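PDB 1E6Y: methyl-coenzyme M reductase subunit gamma from Methanosarcina barkeri, which forms part of the nickel enzyme that, with coenzyme F430, reduces methyl-coenzyme M with coenzyme B to methane and a mixed heterodisulfide in the last step of methanogenesis. Local coordinates for residues L25-E30 and Q137-I142; V82-F87 and D187-P192. All coordinates share one frame; numbering follows the deposited sequence.

Contact 1 (L25-E30 and Q137-I142); sequences LEKLRE and QMETEI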
loop_
_atom_site.group_PDB
_atom_site.type_symbol
_atom_site.label_atom_id
_atom_site.label_comp_id
_atom_site.label_asym_id
_atom_site.label_seq_id
_atom_site.Cartn_x
_atom_site.Cartn_y
_atom_site.Cartn_z
ATOM N N LEU C 25 -23.155 47.757 9.876
ATOM C CA LEU C 25 -24.188 47.374 8.923
ATOM C C LEU C 25 -25.503 48.055 9.271
ATOM O O LEU C 25 -25.984 47.944 10.399
ATOM C CB LEU C 25 -24.386 45.855 8.950
ATOM C CG LEU C 25 -23.189 44.981 8.582
ATOM C CD1 LEU C 25 -23.438 43.548 9.022
ATOM C CD2 LEU C 25 -22.956 45.049 7.087
ATOM N N GLU C 26 -26.117 48.688 8.277
ATOM C CA GLU C 26 -27.414 49.331 8.462
ATOM C C GLU C 26 -28.513 48.296 8.693
ATOM O O GLU C 26 -28.630 47.325 7.946
ATOM C CB GLU C 26 -27.758 50.186 7.240
ATOM C CG GLU C 26 -29.084 50.928 7.355
ATOM C CD GLU C 26 -29.381 51.818 6.157
ATOM O OE1 GLU C 26 -30.370 52.576 6.223
ATOM O OE2 GLU C 26 -28.637 51.763 5.151
ATOM N N LYS C 27 -29.260 48.471 9.778
ATOM C CA LYS C 27 -30.443 47.658 10.040
ATOM C C LYS C 27 -31.555 48.071 9.079
ATOM O O LYS C 27 -31.879 49.256 8.968
ATOM C CB LYS C 27 -30.898 47.854 11.486
ATOM C CG LYS C 27 -31.976 46.889 11.948
ATOM C CD LYS C 27 -32.311 47.134 13.410
ATOM C CE LYS C 27 -33.281 46.099 13.952
ATOM N NZ LYS C 27 -34.538 46.068 13.162
ATOM N N LEU C 28 -32.096 47.102 8.348
ATOM C CA LEU C 28 -33.073 47.392 7.305
ATOM C C LEU C 28 -34.448 46.809 7.592
ATOM O O LEU C 28 -35.433 47.202 6.969
ATOM C CB LEU C 28 -32.576 46.871 5.952
ATOM C CG LEU C 28 -31.336 47.535 5.348
ATOM C CD1 LEU C 28 -31.040 46.913 3.997
ATOM C CD2 LEU C 28 -31.560 49.030 5.200
ATOM N N ARG C 29 -34.515 45.864 8.524
ATOM C CA ARG C 29 -35.757 45.148 8.772
ATOM C C ARG C 29 -35.666 44.470 10.131
ATOM O O ARG C 29 -34.619 44.452 10.782
ATOM C CB ARG C 29 -36.015 44.113 7.669
ATOM C CG ARG C 29 -34.971 42.990 7.711
ATOM C CD ARG C 29 -35.028 42.166 6.435
ATOM N NE ARG C 29 -34.339 42.762 5.308
ATOM C CZ ARG C 29 -33.038 42.825 5.081
ATOM N NH1 ARG C 29 -32.162 42.296 5.935
ATOM N NH2 ARG C 29 -32.597 43.418 3.977
ATOM N N GLU C 30 -36.809 43.956 10.573
ATOM C CA GLU C 30 -36.942 43.331 11.882
ATOM C C GLU C 30 -37.363 41.874 11.736
ATOM O O GLU C 30 -38.163 41.538 10.866
ATOM C CB GLU C 30 -37.995 44.069 12.713
ATOM C CG GLU C 30 -37.748 45.557 12.868
ATOM C CD GLU C 30 -37.654 45.976 14.319
ATOM O OE1 GLU C 30 -36.725 45.506 15.018
ATOM O OE2 GLU C 30 -38.517 46.763 14.766
ATOM N N GLN C 137 -27.525 39.061 10.793
ATOM C CA GLN C 137 -27.475 38.703 9.380
ATOM C C GLN C 137 -28.849 38.784 8.723
ATOM O O GLN C 137 -28.962 39.180 7.566
ATOM C CB GLN C 137 -26.898 37.300 9.202
ATOM C CG GLN C 137 -25.448 37.171 9.629
ATOM C CD GLN C 137 -24.770 35.957 9.026
ATOM O OE1 GLN C 137 -24.304 35.999 7.885
ATOM N NE2 GLN C 137 -24.721 34.863 9.782
ATOM N N MET C 138 -29.894 38.495 9.494
ATOM C CA MET C 138 -31.262 38.518 8.984
ATOM C C MET C 138 -31.804 39.940 8.845
ATOM O O MET C 138 -32.573 40.226 7.926
ATOM C CB MET C 138 -32.190 37.713 9.900
ATOM C CG MET C 138 -31.940 36.209 9.908
ATOM S SD MET C 138 -32.170 35.423 8.299
ATOM C CE MET C 138 -33.963 35.274 8.238
ATOM N N GLU C 139 -31.398 40.824 9.756
ATOM C CA GLU C 139 -32.013 42.144 9.884
ATOM C C GLU C 139 -31.280 43.254 9.138
ATOM O O GLU C 139 -31.888 44.252 8.753
ATOM C CB GLU C 139 -32.136 42.530 11.361
ATOM C CG GLU C 139 -33.125 41.681 12.151
ATOM C CD GLU C 139 -33.374 42.204 13.559
ATOM O OE1 GLU C 139 -32.483 42.870 14.125
ATOM O OE2 GLU C 139 -34.462 41.933 14.106
ATOM N N THR C 140 -29.975 43.089 8.948
ATOM C CA THR C 140 -29.154 44.156 8.391
ATOM C C THR C 140 -28.907 44.008 6.894
ATOM O O THR C 140 -29.278 43.002 6.283
ATOM C CB THR C 140 -27.793 44.263 9.110
ATOM O OG1 THR C 140 -27.014 43.091 8.846
ATOM C CG2 THR C 140 -27.996 44.422 10.611
ATOM N N GLU C 141 -28.217 44.995 6.331
ATOM C CA GLU C 141 -28.019 45.100 4.892
ATOM C C GLU C 141 -27.172 43.972 4.306
ATOM O O GLU C 141 -27.147 43.789 3.089
ATOM C CB GLU C 141 -27.374 46.446 4.554
ATOM C CG GLU C 141 -25.989 46.633 5.149
ATOM C CD GLU C 141 -25.348 47.940 4.743
ATOM O OE1 GLU C 141 -25.013 48.741 5.638
ATOM O OE2 GLU C 141 -25.171 48.167 3.529
ATOM N N ILE C 142 -26.489 43.216 5.166
ATOM C CA ILE C 142 -25.660 42.102 4.709
ATOM C C ILE C 142 -26.503 41.055 3.973
ATOM O O ILE C 142 -25.997 40.336 3.114
ATOM C CB ILE C 142 -24.893 41.438 5.894
ATOM C CG1 ILE C 142 -23.813 40.487 5.359
ATOM C CG2 ILE C 142 -25.858 40.689 6.803
ATOM C CD1 ILE C 142 -22.720 40.169 6.360
#
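Lys27 and Thr140 form a single beta bridge, their CA atoms 4.1 Å apart, which joins the loop 25-30 to the C-terminal end of helix 127-139. Thr140 is the first residue to leave helical geometry, and the carbonyls there find donors in the loop. Leu28 N reaches Glu139 O at 2.9 Å, and Arg29 N adds a weak bond to the same oxygen. Glu141 N returns a bond to Glu26 O, while Glu141 OE1 takes Glu26 N at 2.9 Å on its anti side, almost straight at 175°; Glu141 OE2 and Glu26 OE2 both form salt bridges with Arg211. Leu25 lays CD1 against Thr140 OG1 and Ile142 CB, beside Phe104 of helix 98-108. The aliphatic chain of Lys27 runs alongside Glu139, leaving NZ in a long salt bridge of 3.9 Å to Glu139 OE1, in a closer one to Glu30 OE1 and hydrogen-bonded to Arg29 O; Glu139 OE2 has its stronger partner in Lys135. Arg29 bends at chi3 (80°), which turns the edge of its guanidinium to the helix end, where NH1 alone bonds both Met138 O at 2.9 Å and Thr140 O at 3.0 Å.

Contact 2 (V82-F87 and D187-P192); sequences VRYIQF and DQVAIP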
loop_
_atom_site.group_PDB
_atom_site.type_symbol
_atom_site.label_atom_id
_atom_site.label_comp_id
_atom_site.label_asym_id
_atom_site.label_seq_id
_atom_site.Cartn_x
_atom_site.Cartn_y
_atom_site.Cartn_z
ATOM N N VAL C 82 -24.052 22.896 19.440
ATOM C CA VAL C 82 -23.570 23.736 18.353
ATOM C C VAL C 82 -24.531 23.575 17.175
ATOM O O VAL C 82 -24.740 22.459 16.693
ATOM C CB VAL C 82 -22.140 23.326 17.913
ATOM C CG1 VAL C 82 -21.683 24.177 16.731
ATOM C CG2 VAL C 82 -21.170 23.484 19.079
ATOM N N ARG C 83 -25.229 24.655 16.822
ATOM C CA ARG C 83 -26.100 24.636 15.644
ATOM C C ARG C 83 -25.680 25.757 14.696
ATOM O O ARG C 83 -24.603 26.330 14.869
ATOM C CB ARG C 83 -27.567 24.763 16.004
ATOM C CG ARG C 83 -28.176 23.794 16.985
ATOM C CD ARG C 83 -27.922 22.341 16.635
ATOM N NE ARG C 83 -28.336 21.910 15.310
ATOM C CZ ARG C 83 -27.536 21.299 14.444
ATOM N NH1 ARG C 83 -28.017 20.917 13.265
ATOM N NH2 ARG C 83 -26.252 21.074 14.724
ATOM N N TYR C 84 -26.465 26.009 13.652
ATOM C CA TYR C 84 -25.968 26.802 12.531
ATOM C C TYR C 84 -27.005 27.706 11.873
ATOM O O TYR C 84 -28.209 27.485 11.993
ATOM C CB TYR C 84 -25.373 25.874 11.468
ATOM C CG TYR C 84 -26.412 25.093 10.693
ATOM C CD1 TYR C 84 -26.911 25.577 9.481
ATOM C CD2 TYR C 84 -26.988 23.941 11.228
ATOM C CE1 TYR C 84 -27.965 24.945 8.833
ATOM C CE2 TYR C 84 -28.043 23.300 10.586
ATOM C CZ TYR C 84 -28.529 23.813 9.392
ATOM O OH TYR C 84 -29.601 23.215 8.769
ATOM N N ILE C 85 -26.509 28.711 11.152
ATOM C CA ILE C 85 -27.287 29.385 10.118
ATOM C C ILE C 85 -26.453 29.431 8.842
ATOM O O ILE C 85 -25.248 29.688 8.886
ATOM C CB ILE C 85 -27.690 30.830 10.533
ATOM C CG1 ILE C 85 -28.467 31.500 9.392
ATOM C CG2 ILE C 85 -26.459 31.649 10.903
ATOM C CD1 ILE C 85 -29.278 32.703 9.819
ATOM N N GLN C 86 -27.079 29.090 7.720
ATOM C CA GLN C 86 -26.381 29.011 6.442
ATOM C C GLN C 86 -27.109 29.814 5.366
ATOM O O GLN C 86 -28.334 29.761 5.265
ATOM C CB GLN C 86 -26.255 27.549 6.012
ATOM C CG GLN C 86 -25.532 27.344 4.698
ATOM C CD GLN C 86 -25.080 25.916 4.513
ATOM O OE1 GLN C 86 -23.956 25.566 4.860
ATOM N NE2 GLN C 86 -25.955 25.077 3.971
ATOM N N PHE C 87 -26.343 30.558 4.573
ATOM C CA PHE C 87 -26.894 31.400 3.515
ATOM C C PHE C 87 -26.360 30.991 2.147
ATOM O O PHE C 87 -25.190 30.629 2.010
ATOM C CB PHE C 87 -26.525 32.869 3.749
ATOM C CG PHE C 87 -27.267 33.516 4.881
ATOM C CD1 PHE C 87 -26.735 33.511 6.167
ATOM C CD2 PHE C 87 -28.459 34.196 4.650
ATOM C CE1 PHE C 87 -27.379 34.177 7.208
ATOM C CE2 PHE C 87 -29.112 34.866 5.686
ATOM C CZ PHE C 87 -28.570 34.855 6.967
ATOM N N ASP C 187 -38.629 26.282 7.075
ATOM C CA ASP C 187 -37.347 26.540 7.734
ATOM C C ASP C 187 -36.188 26.323 6.761
ATOM O O ASP C 187 -36.415 26.072 5.577
ATOM C CB ASP C 187 -37.188 25.695 9.016
ATOM C CG ASP C 187 -37.116 24.184 8.759
ATOM O OD1 ASP C 187 -36.868 23.740 7.619
ATOM O OD2 ASP C 187 -37.254 23.427 9.743
ATOM N N GLN C 188 -34.955 26.431 7.244
ATOM C CA GLN C 188 -33.806 26.413 6.345
ATOM C C GLN C 188 -33.494 25.041 5.751
ATOM O O GLN C 188 -32.762 24.946 4.768
ATOM C CB GLN C 188 -32.565 27.003 7.029
ATOM C CG GLN C 188 -32.004 26.210 8.198
ATOM C CD GLN C 188 -30.776 26.873 8.799
ATOM O OE1 GLN C 188 -29.978 27.496 8.089
ATOM N NE2 GLN C 188 -30.631 26.770 10.116
ATOM N N VAL C 189 -34.108 23.990 6.291
ATOM C CA VAL C 189 -34.061 22.681 5.642
ATOM C C VAL C 189 -35.406 22.296 5.016
ATOM O O VAL C 189 -35.704 21.114 4.827
ATOM C CB VAL C 189 -33.578 21.568 6.617
ATOM C CG1 VAL C 189 -32.092 21.742 6.902
ATOM C CG2 VAL C 189 -34.381 21.597 7.906
ATOM N N ALA C 190 -36.204 23.313 4.694
ATOM C CA ALA C 190 -37.407 23.174 3.871
ATOM C C ALA C 190 -38.572 22.423 4.521
ATOM O O ALA C 190 -39.472 21.948 3.826
ATOM C CB ALA C 190 -37.057 22.535 2.522
ATOM N N ILE C 191 -38.589 22.372 5.851
ATOM C CA ILE C 191 -39.752 21.862 6.575
ATOM C C ILE C 191 -40.746 23.003 6.787
ATOM O O ILE C 191 -40.377 24.070 7.285
ATOM C CB ILE C 191 -39.353 21.272 7.948
ATOM C CG1 ILE C 191 -38.347 20.137 7.755
ATOM C CG2 ILE C 191 -40.592 20.752 8.680
ATOM C CD1 ILE C 191 -37.826 19.557 9.048
ATOM N N PRO C 192 -42.000 22.821 6.333
ATOM C CA PRO C 192 -43.007 23.889 6.344
ATOM C C PRO C 192 -43.257 24.469 7.735
ATOM O O PRO C 192 -43.330 23.734 8.724
ATOM C CB PRO C 192 -44.251 23.205 5.779
ATOM C CG PRO C 192 -43.700 22.135 4.902
ATOM C CD PRO C 192 -42.505 21.615 5.653
#
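Gln188 sends its amide to the backbone of strand 82-89 and to the ring of Tyr84, showing how one side chain can join a turn to a strand too far away for backbone pairing. Its CG lies between the backbone N and the carbonyl carbon (chi1 67°), and the extended chain beyond carries the amide out to the strand. NE2 gives a hydrogen to Tyr84 O at 3.1 Å, the acceptor lying close to the amide plane. OE1 in turn accepts a weak bond from Gln86 N at 3.3 Å, so the amide bridges two successive peptide units, pairing with the carbonyl of one and the N-H of the next. NE2 lies over one face of the Tyr84 ring, while CD and OE1 sit beyond its rim by CE1; the planes are 28° apart. At the ring's tip, Tyr84 OH meets Val189 CG1 at 3.4 Å. An alanine in place of Gln188 would probably leave Gln86 N without this acceptor, Tyr84 O with one donor fewer and the ring without the NE2 group over its face.

Further out, Leu40 O takes a second bond from NE2, and His42 donates to Tyr84 O while meeting the Tyr84 ring edge-to-face. Gln86 NE2 bonds Arg151 O, and Gln86 OE1 bonds NE of the coenzyme M-binding Arg120. The type I turn from Asp187 to Ala190 links strands 181-186 and 192-198 of a three-stranded antiparallel sheet, whereas strand 82-89 runs between strands 121-126 and 148-150 of another, with helix 127-139 packed on Ile85 and Phe87.

How the contacts relate
Helix 127-139 connects the two sites, whose centres are 19 Å apart: its last turn belongs to contact 1, and Gln137 and Met138 pack against Ile85 and Phe87 of contact 2, with Met138 SD 3.9 Å from Phe87 CZ. Contact 1 is partly buried and combines backbone pairing with charged side chains, several of them on exposed residues of the loop 25-30; it lies away from the cofactor, and no other subunit touches it. Contact 2 is buried, smaller and without a salt bridge between its segments, relying on a neutral amide; it approaches the F430 pocket, and other subunits pack beside it. In both, side chains satisfy backbone polar groups, at a helix end in one and along a strand in the other.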